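Rifamycin polyketide synthase (PDB 4LN9) contains, in its terminal module, a double-hotdog dehydratase domain that probably removes water from a polyketide intermediate during rifamycin assembly. Local coordinates at residues Leu53-Arg58 against Ala87-Asp92; Gly115-Val120 against Asp143-His148; Leu294-Glu299 against Leu303-Asp308. One frame throughout, in Å; residues are numbered along the deposited sequence.

Contact 1 of 3, residues Leu53-Arg58 against Ala87-Asp92; sequences LVFTSR and AVRAGD
The phenyl ring of F55, on strand 52-59, reaches across to A90 and R89 on helix 80-93, and this one ring makes the whole contact. The pairing is strand against helix, as in a hotdog fold, where a sheet curls round a long helix; here the meeting lies in the first half of the double hotdog.

The apolar part is made by one side of the ring and the CA and CB of A90. CE1 of F55 lies 3.5 Å from the CA of A90, and the same CE1 is 3.7 Å from A90 CB; CD1 follows at 3.9 Å from that methyl group. The small A90 side chain therefore lets the ring come right up to the helix. F55 CG stands anti to its own carbonyl carbon (chi1 -76°), which carries the ring off the strand and in among A90, V120 and V44.

The polar part involves the guanidinium group of R89. The R89 chain starts out extended, bends at chi2 (68°) and then brings its end back to the ring, NH1 lying 3.7 Å from F55 CZ. Ring and guanidinium planes are 74° apart, and F55 CE2 sits 3.9 Å above one face of the guanidinium, displaced toward its rim. The two groups thus meet steeply and do not lie flat on each other. Elsewhere R89 is well engaged: NH1 forms a salt bridge with E93, one turn further along the helix, and NH2 bonds to the carbonyl oxygen of A36.

Across the two segments the contact is thus van der Waals in character. The salt bridge to E93 probably offsets much of the arginine's charge, which would help the guanidinium lie beside a buried ring while NH1 and NH2 keep partners in E93 and A36.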
ATOM      1  N   LEU A  53       7.910   2.097  -0.850  1.00 29.91           N
ATOM      2  CA  LEU A  53       6.845   1.976   0.122  1.00 31.97           C
ATOM      3  C   LEU A  53       5.788   3.019  -0.162  1.00 29.79           C
ATOM      4  O   LEU A  53       5.953   3.867  -1.041  1.00 28.39           O
ATOM      5  CB  LEU A  53       7.386   2.146   1.544  1.00 37.31           C
ATOM      6  CG  LEU A  53       8.123   3.451   1.855  1.00 37.25           C
ATOM      7  CD1 LEU A  53       7.151   4.620   1.937  1.00 38.27           C
ATOM      8  CD2 LEU A  53       8.915   3.316   3.146  1.00 42.00           C
ATOM      9  N   VAL A  54       4.638   2.848   0.470  1.00 29.55           N
ATOM     10  CA  VAL A  54       3.522   3.721   0.210  1.00 30.35           C
ATOM     11  C   VAL A  54       2.764   4.027   1.492  1.00 25.46           C
ATOM     12  O   VAL A  54       2.661   3.181   2.384  1.00 27.19           O
ATOM     13  CB  VAL A  54       2.583   3.130  -0.856  1.00 31.21           C
ATOM     14  CG1 VAL A  54       1.808   1.951  -0.291  1.00 30.85           C
ATOM     15  CG2 VAL A  54       1.636   4.200  -1.377  1.00 32.33           C
ATOM     16  N   PHE A  55       2.505   5.317   1.687  1.00 30.26           N
ATOM     17  CA  PHE A  55       1.656   5.783   2.768  1.00 29.77           C
ATOM     18  C   PHE A  55       0.265   6.074   2.227  1.00 21.71           C
ATOM     19  O   PHE A  55       0.124   6.821   1.258  1.00 26.81           O
ATOM     20  CB  PHE A  55       2.236   7.062   3.370  1.00 30.63           C
ATOM     21  CG  PHE A  55       3.414   6.826   4.265  1.00 31.73           C
ATOM     22  CD1 PHE A  55       4.674   6.615   3.732  1.00 32.35           C
ATOM     23  CD2 PHE A  55       3.249   6.748   5.638  1.00 37.79           C
ATOM     24  CE1 PHE A  55       5.758   6.380   4.553  1.00 34.67           C
ATOM     25  CE2 PHE A  55       4.326   6.503   6.465  1.00 38.51           C
ATOM     26  CZ  PHE A  55       5.587   6.334   5.923  1.00 37.42           C
ATOM     27  N   THR A  56      -0.747   5.696   3.001  1.00 28.31           N
ATOM     28  CA  THR A  56      -2.135   5.968   2.642  1.00 27.60           C
ATOM     29  C   THR A  56      -2.850   6.787   3.713  1.00 30.94           C
ATOM     30  O   THR A  56      -2.618   6.606   4.909  1.00 32.85           O
ATOM     31  CB  THR A  56      -2.930   4.670   2.399  1.00 30.62           C
ATOM     32  OG1 THR A  56      -2.941   3.883   3.596  1.00 37.74           O
ATOM     33  CG2 THR A  56      -2.304   3.863   1.271  1.00 36.71           C
ATOM     34  N   SER A  57      -3.819   7.581   3.269  1.00 29.97           N
ATOM     35  CA  SER A  57      -4.564   8.470   4.150  1.00 31.72           C
ATOM     36  C   SER A  57      -5.928   8.798   3.548  1.00 32.91           C
ATOM     37  O   SER A  57      -6.107   8.764   2.330  1.00 31.26           O
ATOM     38  CB  SER A  57      -3.773   9.756   4.394  1.00 34.55           C
ATOM     39  OG  SER A  57      -4.604  10.778   4.915  1.00 41.12           O
ATOM     40  N   ARG A  58      -6.885   9.117   4.413  1.00 31.16           N
ATOM     41  CA  ARG A  58      -8.127   9.759   3.996  1.00 32.31           C
ATOM     42  C   ARG A  58      -8.328  11.053   4.778  1.00 31.37           C
ATOM     43  O   ARG A  58      -8.467  11.027   6.000  1.00 37.49           O
ATOM     44  CB  ARG A  58      -9.308   8.819   4.254  1.00 35.49           C
ATOM     45  CG  ARG A  58     -10.659   9.420   3.906  1.00 39.07           C
ATOM     46  CD  ARG A  58     -11.791   8.510   4.347  1.00 41.38           C
ATOM     47  NE  ARG A  58     -13.087   9.019   3.915  1.00 39.95           N
ATOM     48  CZ  ARG A  58     -13.852   9.825   4.644  1.00 51.42           C
ATOM     49  NH1 ARG A  58     -13.469  10.185   5.862  1.00 42.40           N
ATOM     50  NH2 ARG A  58     -15.006  10.262   4.159  1.00 55.02           N
ATOM     51  N   ALA A  87       6.125  14.341   2.816  1.00 27.81           N
ATOM     52  CA  ALA A  87       7.284  13.868   2.070  1.00 27.98           C
ATOM     53  C   ALA A  87       8.410  13.497   3.022  1.00 31.63           C
ATOM     54  O   ALA A  87       9.007  12.428   2.906  1.00 28.41           O
ATOM     55  CB  ALA A  87       7.752  14.927   1.083  1.00 27.62           C
ATOM     56  N   VAL A  88       8.659  14.351   4.008  1.00 29.28           N
ATOM     57  CA  VAL A  88       9.749  14.094   4.933  1.00 25.65           C
ATOM     58  C   VAL A  88       9.449  12.952   5.903  1.00 24.43           C
ATOM     59  O   VAL A  88      10.329  12.140   6.189  1.00 27.24           O
ATOM     60  CB  VAL A  88      10.167  15.360   5.697  1.00 23.68           C
ATOM     61  CG1 VAL A  88      11.139  15.005   6.812  1.00 30.61           C
ATOM     62  CG2 VAL A  88      10.784  16.369   4.737  1.00 26.51           C
ATOM     63  N   ARG A  89       8.171  12.761   6.235  1.00 27.01           N
ATOM     64  CA  ARG A  89       7.772  11.604   7.040  1.00 24.06           C
ATOM     65  C   ARG A  89       8.006  10.298   6.289  1.00 26.16           C
ATOM     66  O   ARG A  89       8.508   9.327   6.854  1.00 24.66           O
ATOM     67  CB  ARG A  89       6.307  11.706   7.481  1.00 29.31           C
ATOM     68  CG  ARG A  89       5.748  10.421   8.086  1.00 27.70           C
ATOM     69  CD  ARG A  89       6.388  10.097   9.429  1.00 31.86           C
ATOM     70  NE  ARG A  89       5.775   8.936  10.076  1.00 33.30           N
ATOM     71  CZ  ARG A  89       6.188   7.682   9.914  1.00 39.36           C
ATOM     72  NH1 ARG A  89       7.203   7.416   9.103  1.00 33.11           N
ATOM     73  NH2 ARG A  89       5.587   6.693  10.561  1.00 41.70           N
ATOM     74  N   ALA A  90       7.682  10.294   5.001  1.00 27.42           N
ATOM     75  CA  ALA A  90       7.893   9.114   4.169  1.00 28.05           C
ATOM     76  C   ALA A  90       9.384   8.813   4.041  1.00 30.09           C
ATOM     77  O   ALA A  90       9.823   7.683   4.259  1.00 31.17           O
ATOM     78  CB  ALA A  90       7.272   9.322   2.796  1.00 25.56           C
ATOM     79  N   GLY A  91      10.154   9.832   3.672  1.00 30.22           N
ATOM     80  CA  GLY A  91      11.603   9.705   3.572  1.00 33.02           C
ATOM     81  C   GLY A  91      12.228   9.156   4.839  1.00 30.27           C
ATOM     82  O   GLY A  91      13.099   8.288   4.785  1.00 33.24           O
ATOM     83  N   ASP A  92      11.763   9.638   5.987  1.00 31.64           N
ATOM     84  CA  ASP A  92      12.310   9.188   7.261  1.00 32.35           C
ATOM     85  C   ASP A  92      12.045   7.711   7.542  1.00 35.46           C
ATOM     86  O   ASP A  92      12.874   7.032   8.147  1.00 34.12           O
ATOM     87  CB  ASP A  92      11.814  10.051   8.421  1.00 39.21           C
ATOM     88  CG  ASP A  92      12.769  10.040   9.601  1.00 48.34           C
ATOM     89  OD1 ASP A  92      13.983  10.243   9.380  1.00 49.24           O
ATOM     90  OD2 ASP A  92      12.336   9.661  10.710  1.00 55.10           O
TER

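Contact 2 of 3, residues Gly115-Val120 against Asp143-His148; sequences GVRVQV and DSWLRH
The indole of W145 meets R117 and Q119 obliquely, its six-membered ring reaching between their side chains, in the curved antiparallel sheet of the first hotdog half. W145 belongs to the segment that leads along strand 146-154, while R117 and Q119 project from the same side of strand 116-122; strand 131-139 runs between these two in the sheet, and its F136 and L138 also touch the indole.

R117 uses its aliphatic part, CD lying 3.5 Å from W145 CH2 and CG 3.7 Å from that same carbon. The chain is extended as far as CD and bends at chi3 (-74°), with its guanidinium plane 37° from the indole. Q119 approaches about at right angles: its CB is 3.8 Å from W145 CZ3, and its amide plane is turned 53° from the ring.

The polar ends of W145 and Q119 turn to Q46 of the second subunit, whose OE1 accepts from W145 NE1 and whose backbone O accepts from Q119 NE2. P48 of that subunit packs on W145 and Q119, placing the cluster at the dimer interface. Besides bonding to the neighbouring subunit, Q119 NE2 lies 3.8 Å from W145 CH2.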
ATOM      1  N   GLY A 115     -14.644  12.882   1.808  1.00 50.81           N
ATOM      2  CA  GLY A 115     -13.218  12.677   2.026  1.00 42.44           C
ATOM      3  C   GLY A 115     -12.435  12.729   0.730  1.00 51.47           C
ATOM      4  O   GLY A 115     -13.015  12.726  -0.356  1.00 43.16           O
ATOM      5  N   VAL A 116     -11.120  12.880   0.846  1.00 40.71           N
ATOM      6  CA  VAL A 116     -10.234  12.654  -0.285  1.00 41.51           C
ATOM      7  C   VAL A 116      -9.128  11.684   0.103  1.00 37.62           C
ATOM      8  O   VAL A 116      -8.615  11.729   1.221  1.00 38.49           O
ATOM      9  CB  VAL A 116      -9.622  13.971  -0.804  1.00 41.15           C
ATOM     10  CG1 VAL A 116      -8.841  14.670   0.298  1.00 36.68           C
ATOM     11  CG2 VAL A 116      -8.738  13.708  -2.014  1.00 40.60           C
ATOM     12  N   ARG A 117      -8.939  10.667  -0.734  1.00 36.99           N
ATOM     13  CA  ARG A 117      -7.925   9.656  -0.471  1.00 34.57           C
ATOM     14  C   ARG A 117      -6.567  10.224  -0.858  1.00 31.07           C
ATOM     15  O   ARG A 117      -6.450  10.923  -1.864  1.00 34.70           O
ATOM     16  CB  ARG A 117      -8.220   8.397  -1.287  1.00 34.01           C
ATOM     17  CG  ARG A 117      -7.243   7.259  -1.052  1.00 40.12           C
ATOM     18  CD  ARG A 117      -7.689   5.993  -1.765  1.00 40.37           C
ATOM     19  NE  ARG A 117      -8.816   5.356  -1.091  1.00 41.38           N
ATOM     20  CZ  ARG A 117      -9.563   4.399  -1.630  1.00 46.05           C
ATOM     21  NH1 ARG A 117      -9.320   3.984  -2.865  1.00 35.24           N
ATOM     22  NH2 ARG A 117     -10.570   3.875  -0.944  1.00 45.54           N
ATOM     23  N   VAL A 118      -5.581  10.073   0.023  1.00 30.88           N
ATOM     24  CA  VAL A 118      -4.249  10.608  -0.245  1.00 29.29           C
ATOM     25  C   VAL A 118      -3.193   9.514  -0.240  1.00 25.76           C
ATOM     26  O   VAL A 118      -3.300   8.535   0.497  1.00 27.96           O
ATOM     27  CB  VAL A 118      -3.851  11.706   0.762  1.00 27.87           C
ATOM     28  CG1 VAL A 118      -2.443  12.204   0.470  1.00 25.74           C
ATOM     29  CG2 VAL A 118      -4.847  12.855   0.713  1.00 35.09           C
ATOM     30  N   GLN A 119      -2.207   9.647  -1.115  1.00 28.03           N
ATOM     31  CA  GLN A 119      -1.148   8.663  -1.172  1.00 28.68           C
ATOM     32  C   GLN A 119       0.222   9.309  -1.304  1.00 20.84           C
ATOM     33  O   GLN A 119       0.419  10.207  -2.120  1.00 26.32           O
ATOM     34  CB  GLN A 119      -1.388   7.680  -2.313  1.00 26.46           C
ATOM     35  CG  GLN A 119      -0.487   6.462  -2.243  1.00 30.03           C
ATOM     36  CD  GLN A 119      -0.777   5.469  -3.346  1.00 33.83           C
ATOM     37  OE1 GLN A 119       0.053   5.244  -4.226  1.00 34.37           O
ATOM     38  NE2 GLN A 119      -1.936   4.822  -3.272  1.00 32.89           N
ATOM     39  N   VAL A 120       1.158   8.876  -0.465  1.00 26.71           N
ATOM     40  CA  VAL A 120       2.546   9.274  -0.622  1.00 26.34           C
ATOM     41  C   VAL A 120       3.367   8.088  -1.091  1.00 21.94           C
ATOM     42  O   VAL A 120       3.444   7.066  -0.409  1.00 26.85           O
ATOM     43  CB  VAL A 120       3.138   9.810   0.693  1.00 30.12           C
ATOM     44  CG1 VAL A 120       4.479  10.482   0.436  1.00 26.68           C
ATOM     45  CG2 VAL A 120       2.167  10.781   1.350  1.00 27.11           C
ATOM     46  N   ASP A 143     -12.413   9.262 -10.805  1.00 55.40           N
ATOM     47  CA  ASP A 143     -12.079   7.974 -11.412  1.00 58.43           C
ATOM     48  C   ASP A 143     -10.573   7.896 -11.658  1.00 62.35           C
ATOM     49  O   ASP A 143     -10.038   6.827 -11.957  1.00 63.70           O
ATOM     50  CB  ASP A 143     -12.836   7.796 -12.736  1.00 72.87           C
ATOM     51  CG  ASP A 143     -13.034   6.333 -13.111  1.00 73.92           C
ATOM     52  OD1 ASP A 143     -12.361   5.467 -12.515  1.00 64.43           O
ATOM     53  OD2 ASP A 143     -13.837   6.055 -14.028  1.00 64.79           O
ATOM     54  N   SER A 144      -9.895   9.030 -11.516  1.00 55.50           N
ATOM     55  CA  SER A 144      -8.445   9.071 -11.668  1.00 54.61           C
ATOM     56  C   SER A 144      -7.752   9.911 -10.600  1.00 41.91           C
ATOM     57  O   SER A 144      -8.270  10.938 -10.157  1.00 41.26           O
ATOM     58  CB  SER A 144      -8.056   9.552 -13.067  1.00 53.57           C
ATOM     59  OG  SER A 144      -8.200  10.957 -13.183  1.00 52.73           O
ATOM     60  N   TRP A 145      -6.531   9.507 -10.266  1.00 47.54           N
ATOM     61  CA  TRP A 145      -5.718  10.180  -9.262  1.00 43.52           C
ATOM     62  C   TRP A 145      -5.127  11.441  -9.816  1.00 41.80           C
ATOM     63  O   TRP A 145      -4.703  11.478 -10.972  1.00 45.70           O
ATOM     64  CB  TRP A 145      -4.594   9.258  -8.822  1.00 36.86           C
ATOM     65  CG  TRP A 145      -5.073   8.058  -8.056  1.00 36.46           C
ATOM     66  CD1 TRP A 145      -5.633   6.889  -8.561  1.00 39.83           C
ATOM     67  CD2 TRP A 145      -4.974   7.844  -6.614  1.00 34.77           C
ATOM     68  NE1 TRP A 145      -5.887   5.999  -7.551  1.00 39.39           N
ATOM     69  CE2 TRP A 145      -5.550   6.525  -6.354  1.00 33.09           C
ATOM     70  CE3 TRP A 145      -4.544   8.612  -5.543  1.00 30.80           C
ATOM     71  CZ2 TRP A 145      -5.614   5.995  -5.079  1.00 31.42           C
ATOM     72  CZ3 TRP A 145      -4.602   8.062  -4.265  1.00 28.71           C
ATOM     73  CH2 TRP A 145      -5.146   6.794  -4.037  1.00 33.33           C
ATOM     74  N   LEU A 146      -4.904  12.414  -8.935  1.00 35.21           N
ATOM     75  CA  LEU A 146      -4.280  13.682  -9.306  1.00 35.59           C
ATOM     76  C   LEU A 146      -2.929  13.779  -8.590  1.00 36.31           C
ATOM     77  O   LEU A 146      -2.812  13.357  -7.439  1.00 36.13           O
ATOM     78  CB  LEU A 146      -5.199  14.830  -8.863  1.00 39.55           C
ATOM     79  CG  LEU A 146      -4.971  16.293  -9.267  1.00 47.31           C
ATOM     80  CD1 LEU A 146      -4.648  16.421 -10.750  1.00 51.77           C
ATOM     81  CD2 LEU A 146      -6.199  17.123  -8.906  1.00 46.60           C
ATOM     82  N   ARG A 147      -1.872  14.142  -9.319  1.00 35.18           N
ATOM     83  CA  ARG A 147      -0.579  14.338  -8.663  1.00 34.88           C
ATOM     84  C   ARG A 147      -0.417  15.758  -8.148  1.00 36.68           C
ATOM     85  O   ARG A 147      -0.714  16.722  -8.850  1.00 39.54           O
ATOM     86  CB  ARG A 147       0.590  13.964  -9.574  1.00 38.29           C
ATOM     87  CG  ARG A 147       1.901  13.824  -8.814  1.00 37.70           C
ATOM     88  CD  ARG A 147       2.994  13.204  -9.668  1.00 37.26           C
ATOM     89  NE  ARG A 147       3.528  14.165 -10.627  1.00 44.28           N
ATOM     90  CZ  ARG A 147       4.537  13.910 -11.451  1.00 51.64           C
ATOM     91  NH1 ARG A 147       5.149  12.735 -11.408  1.00 51.03           N
ATOM     92  NH2 ARG A 147       4.947  14.836 -12.308  1.00 47.69           N
ATOM     93  N   HIS A 148       0.099  15.886  -6.928  1.00 36.19           N
ATOM     94  CA  HIS A 148       0.160  17.191  -6.283  1.00 37.75           C
ATOM     95  C   HIS A 148       1.564  17.667  -6.109  1.00 39.83           C
ATOM     96  O   HIS A 148       1.812  18.864  -5.964  1.00 43.53           O
ATOM     97  CB  HIS A 148      -0.538  17.146  -4.940  1.00 35.59           C
ATOM     98  CG  HIS A 148      -2.007  16.857  -5.041  1.00 38.76           C
ATOM     99  ND1 HIS A 148      -2.874  17.731  -5.584  1.00 37.79           N
ATOM    100  CD2 HIS A 148      -2.721  15.680  -4.827  1.00 35.56           C
ATOM    101  CE1 HIS A 148      -4.098  17.175  -5.629  1.00 39.62           C
ATOM    102  NE2 HIS A 148      -4.006  15.925  -5.152  1.00 36.37           N
TER

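Contact 3 of 3, residues Leu294-Glu299 against Leu303-Asp308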
ATOM      1  N   LEU A 294      15.248  29.662   4.907  1.00 25.32           N
ATOM      2  CA  LEU A 294      14.732  29.680   6.269  1.00 27.20           C
ATOM      3  C   LEU A 294      15.661  28.913   7.203  1.00 28.05           C
ATOM      4  O   LEU A 294      16.223  27.884   6.828  1.00 26.58           O
ATOM      5  CB  LEU A 294      13.318  29.091   6.318  1.00 30.25           C
ATOM      6  CG  LEU A 294      12.739  28.761   7.698  1.00 35.65           C
ATOM      7  CD1 LEU A 294      12.417  30.033   8.466  1.00 31.85           C
ATOM      8  CD2 LEU A 294      11.501  27.886   7.569  1.00 34.87           C
ATOM      9  N   GLU A 295      15.909  29.491   8.378  1.00 23.03           N
ATOM     10  CA  GLU A 295      16.483  28.756   9.502  1.00 23.80           C
ATOM     11  C   GLU A 295      15.625  29.044  10.727  1.00 24.83           C
ATOM     12  O   GLU A 295      15.204  30.182  10.940  1.00 23.40           O
ATOM     13  CB  GLU A 295      17.929  29.213   9.756  1.00 21.91           C
ATOM     14  CG  GLU A 295      18.691  28.393  10.794  1.00 27.43           C
ATOM     15  CD  GLU A 295      20.187  28.691  10.810  1.00 32.71           C
ATOM     16  OE1 GLU A 295      20.560  29.879  10.931  1.00 35.13           O
ATOM     17  OE2 GLU A 295      20.990  27.734  10.751  1.00 37.93           O
ATOM     18  N   ALA A 296      15.261  27.997  11.459  1.00 20.37           N
ATOM     19  CA  ALA A 296      14.410  28.159  12.630  1.00 23.51           C
ATOM     20  C   ALA A 296      14.925  27.319  13.793  1.00 25.10           C
ATOM     21  O   ALA A 296      15.438  26.217  13.595  1.00 26.97           O
ATOM     22  CB  ALA A 296      12.972  27.792  12.298  1.00 29.03           C
ATOM     23  N   VAL A 297      14.936  27.919  14.982  1.00 24.22           N
ATOM     24  CA  VAL A 297      15.339  27.223  16.201  1.00 21.24           C
ATOM     25  C   VAL A 297      14.191  27.193  17.208  1.00 19.15           C
ATOM     26  O   VAL A 297      13.242  27.970  17.097  1.00 21.57           O
ATOM     27  CB  VAL A 297      16.572  27.883  16.862  1.00 24.00           C
ATOM     28  CG1 VAL A 297      17.777  27.827  15.936  1.00 18.32           C
ATOM     29  CG2 VAL A 297      16.266  29.319  17.269  1.00 22.63           C
ATOM     30  N   ASP A 298      14.244  26.253  18.150  1.00 21.56           N
ATOM     31  CA  ASP A 298      13.300  26.273  19.265  1.00 24.57           C
ATOM     32  C   ASP A 298      13.804  27.196  20.367  1.00 24.63           C
ATOM     33  O   ASP A 298      14.848  27.831  20.220  1.00 23.21           O
ATOM     34  CB  ASP A 298      13.038  24.859  19.802  1.00 29.21           C
ATOM     35  CG  ASP A 298      14.299  24.176  20.304  1.00 35.90           C
ATOM     36  OD1 ASP A 298      15.200  24.876  20.813  1.00 34.57           O
ATOM     37  OD2 ASP A 298      14.342  22.927  20.275  1.00 38.15           O
ATOM     38  N   GLU A 299      13.035  27.324  21.441  1.00 29.27           N
ATOM     39  CA  GLU A 299      13.335  28.331  22.451  1.00 30.94           C
ATOM     40  C   GLU A 299      14.596  28.000  23.246  1.00 33.72           C
ATOM     41  O   GLU A 299      15.258  28.895  23.774  1.00 34.83           O
ATOM     42  CB  GLU A 299      12.139  28.534  23.379  1.00 35.09           C
ATOM     43  CG  GLU A 299      11.147  29.561  22.854  1.00 34.75           C
ATOM     44  CD  GLU A 299      11.796  30.907  22.593  1.00 38.17           C
ATOM     45  OE1 GLU A 299      12.452  31.435  23.516  1.00 36.29           O
ATOM     46  OE2 GLU A 299      11.755  31.379  21.436  1.00 37.50           O
ATOM     47  N   LEU A 303      18.467  23.727  16.647  1.00 23.79           N
ATOM     48  CA  LEU A 303      17.916  23.753  15.289  1.00 23.84           C
ATOM     49  C   LEU A 303      16.624  22.942  15.182  1.00 27.72           C
ATOM     50  O   LEU A 303      16.581  21.782  15.595  1.00 30.35           O
ATOM     51  CB  LEU A 303      18.935  23.200  14.295  1.00 35.17           C
ATOM     52  CG  LEU A 303      19.752  24.177  13.450  1.00 31.29           C
ATOM     53  CD1 LEU A 303      20.600  23.383  12.458  1.00 27.19           C
ATOM     54  CD2 LEU A 303      18.854  25.165  12.719  1.00 23.84           C
ATOM     55  N   VAL A 304      15.671  23.465  14.410  1.00 23.89           N
ATOM     56  CA  VAL A 304      14.443  22.735  14.103  1.00 26.86           C
ATOM     57  C   VAL A 304      14.251  22.473  12.606  1.00 30.67           C
ATOM     58  O   VAL A 304      14.004  21.337  12.200  1.00 28.73           O
ATOM     59  CB  VAL A 304      13.196  23.435  14.682  1.00 26.43           C
ATOM     60  CG1 VAL A 304      11.933  22.678  14.301  1.00 30.03           C
ATOM     61  CG2 VAL A 304      13.313  23.561  16.195  1.00 25.21           C
ATOM     62  N   VAL A 305      14.379  23.512  11.785  1.00 25.51           N
ATOM     63  CA  VAL A 305      14.275  23.345  10.336  1.00 27.33           C
ATOM     64  C   VAL A 305      15.207  24.287   9.574  1.00 27.35           C
ATOM     65  O   VAL A 305      15.461  25.408  10.013  1.00 23.22           O
ATOM     66  CB  VAL A 305      12.820  23.499   9.839  1.00 31.14           C
ATOM     67  CG1 VAL A 305      12.179  24.749  10.424  1.00 31.39           C
ATOM     68  CG2 VAL A 305      12.767  23.521   8.317  1.00 27.32           C
ATOM     69  N   THR A 306      15.841  23.770   8.527  1.00 23.85           N
ATOM     70  CA  THR A 306      16.542  24.626   7.580  1.00 24.12           C
ATOM     71  C   THR A 306      16.017  24.408   6.172  1.00 25.15           C
ATOM     72  O   THR A 306      15.649  23.296   5.800  1.00 25.52           O
ATOM     73  CB  THR A 306      18.064  24.389   7.597  1.00 26.80           C
ATOM     74  OG1 THR A 306      18.337  23.001   7.375  1.00 25.89           O
ATOM     75  CG2 THR A 306      18.657  24.811   8.934  1.00 26.59           C
ATOM     76  N   LEU A 307      15.954  25.490   5.406  1.00 24.92           N
ATOM     77  CA  LEU A 307      15.457  25.436   4.042  1.00 28.05           C
ATOM     78  C   LEU A 307      16.390  26.234   3.136  1.00 31.41           C
ATOM     79  O   LEU A 307      16.592  27.430   3.349  1.00 29.13           O
ATOM     80  CB  LEU A 307      14.044  26.018   3.983  1.00 23.67           C
ATOM     81  CG  LEU A 307      13.443  26.230   2.594  1.00 27.54           C
ATOM     82  CD1 LEU A 307      13.483  24.933   1.801  1.00 26.81           C
ATOM     83  CD2 LEU A 307      12.015  26.748   2.709  1.00 29.45           C
ATOM     84  N   ASP A 308      17.038  25.551   2.194  1.00 29.15           N
ATOM     85  CA  ASP A 308      18.006  26.206   1.315  1.00 34.83           C
ATOM     86  C   ASP A 308      17.313  27.211   0.400  1.00 35.72           C
ATOM     87  O   ASP A 308      17.764  28.348   0.256  1.00 33.88           O
ATOM     88  CB  ASP A 308      18.773  25.179   0.475  1.00 36.26           C
ATOM     89  CG  ASP A 308      19.772  24.379   1.294  1.00 40.81           C
ATOM     90  OD1 ASP A 308      20.079  24.791   2.432  1.00 49.36           O
ATOM     91  OD2 ASP A 308      20.263  23.347   0.789  1.00 47.06           O
TER
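V305 turns CG1 between its backbone N and carbonyl carbon (chi1 48°), which brings this methyl within 3.7 Å of A296 CB on the facing strand. In E295 CG stands anti to the backbone N (chi1 -173°), and this sets it beside L303 CD2 and T306 CG2. V305 and A296 share one face of the antiparallel hairpin 291-297/303-313, in the second half of the double hotdog, with L294 and L307, whose CB atoms the strand pairing holds 3.9 Å apart. These side chains pack further on V282 of strand 279-285 and L270 of strand 263-272.

On the opposite face E295 and T306 lie side by side and point the same way. L303 starts away from the other strand and brings only CD2 back, 3.8 Å from E295 CG. The E295 carboxylate is received by the backbone N-H groups of A164 and F165, and T306 OG1 bonds to H273.

L294 and L307 form a hydrogen-bonded pair with two bonds. L294 N donates to L307 O in the carbonyl plane, on a lone pair, whereas L307 N approaches L294 O from 22° outside that oxygen's plane. A296 N gives a further bond to V305 O. Beyond it comes a classic beta bulge: V304 and V305 both face A296, and A296 O takes V304 N at 2.9 Å and, weakly, V305 N at 3.4 Å. The extra residue displaces V304 from the alternation, and V304 CG2 reaches D298, 3.5 Å from D298 N and 3.8 Å from D298 CB. D298 OD1 in turn bonds to S300 and to G302 N within the connecting turn.

The A296 oxygen thus serves two donors where the register slips by one residue, so the hairpin keeps its backbone bonding through the bulge, while the buried leucine and valine side chains hold its apolar face.

Contacts 1 and 2 are neighbours, their centres 13 Å apart, because strands 52-59 and 116-122 lie side by side: S57 O is 2.7 Å from V118 N and F55 O is 2.9 Å from V120 N, both probable hydrogen bonds. On the helix side, V120 also touches F55 and A90. Both contacts reach the second subunit, contact 1 through T56 and R58. Contact 3 belongs to the later part of the chain, with its centre about 22 Å from that of contact 1 and about 30 Å from that of contact 2; it touches neither, and no other chain of the assembly touches it. Contacts 2 and 3 thus flank the chain's centre, consistent with separate hotdog halves.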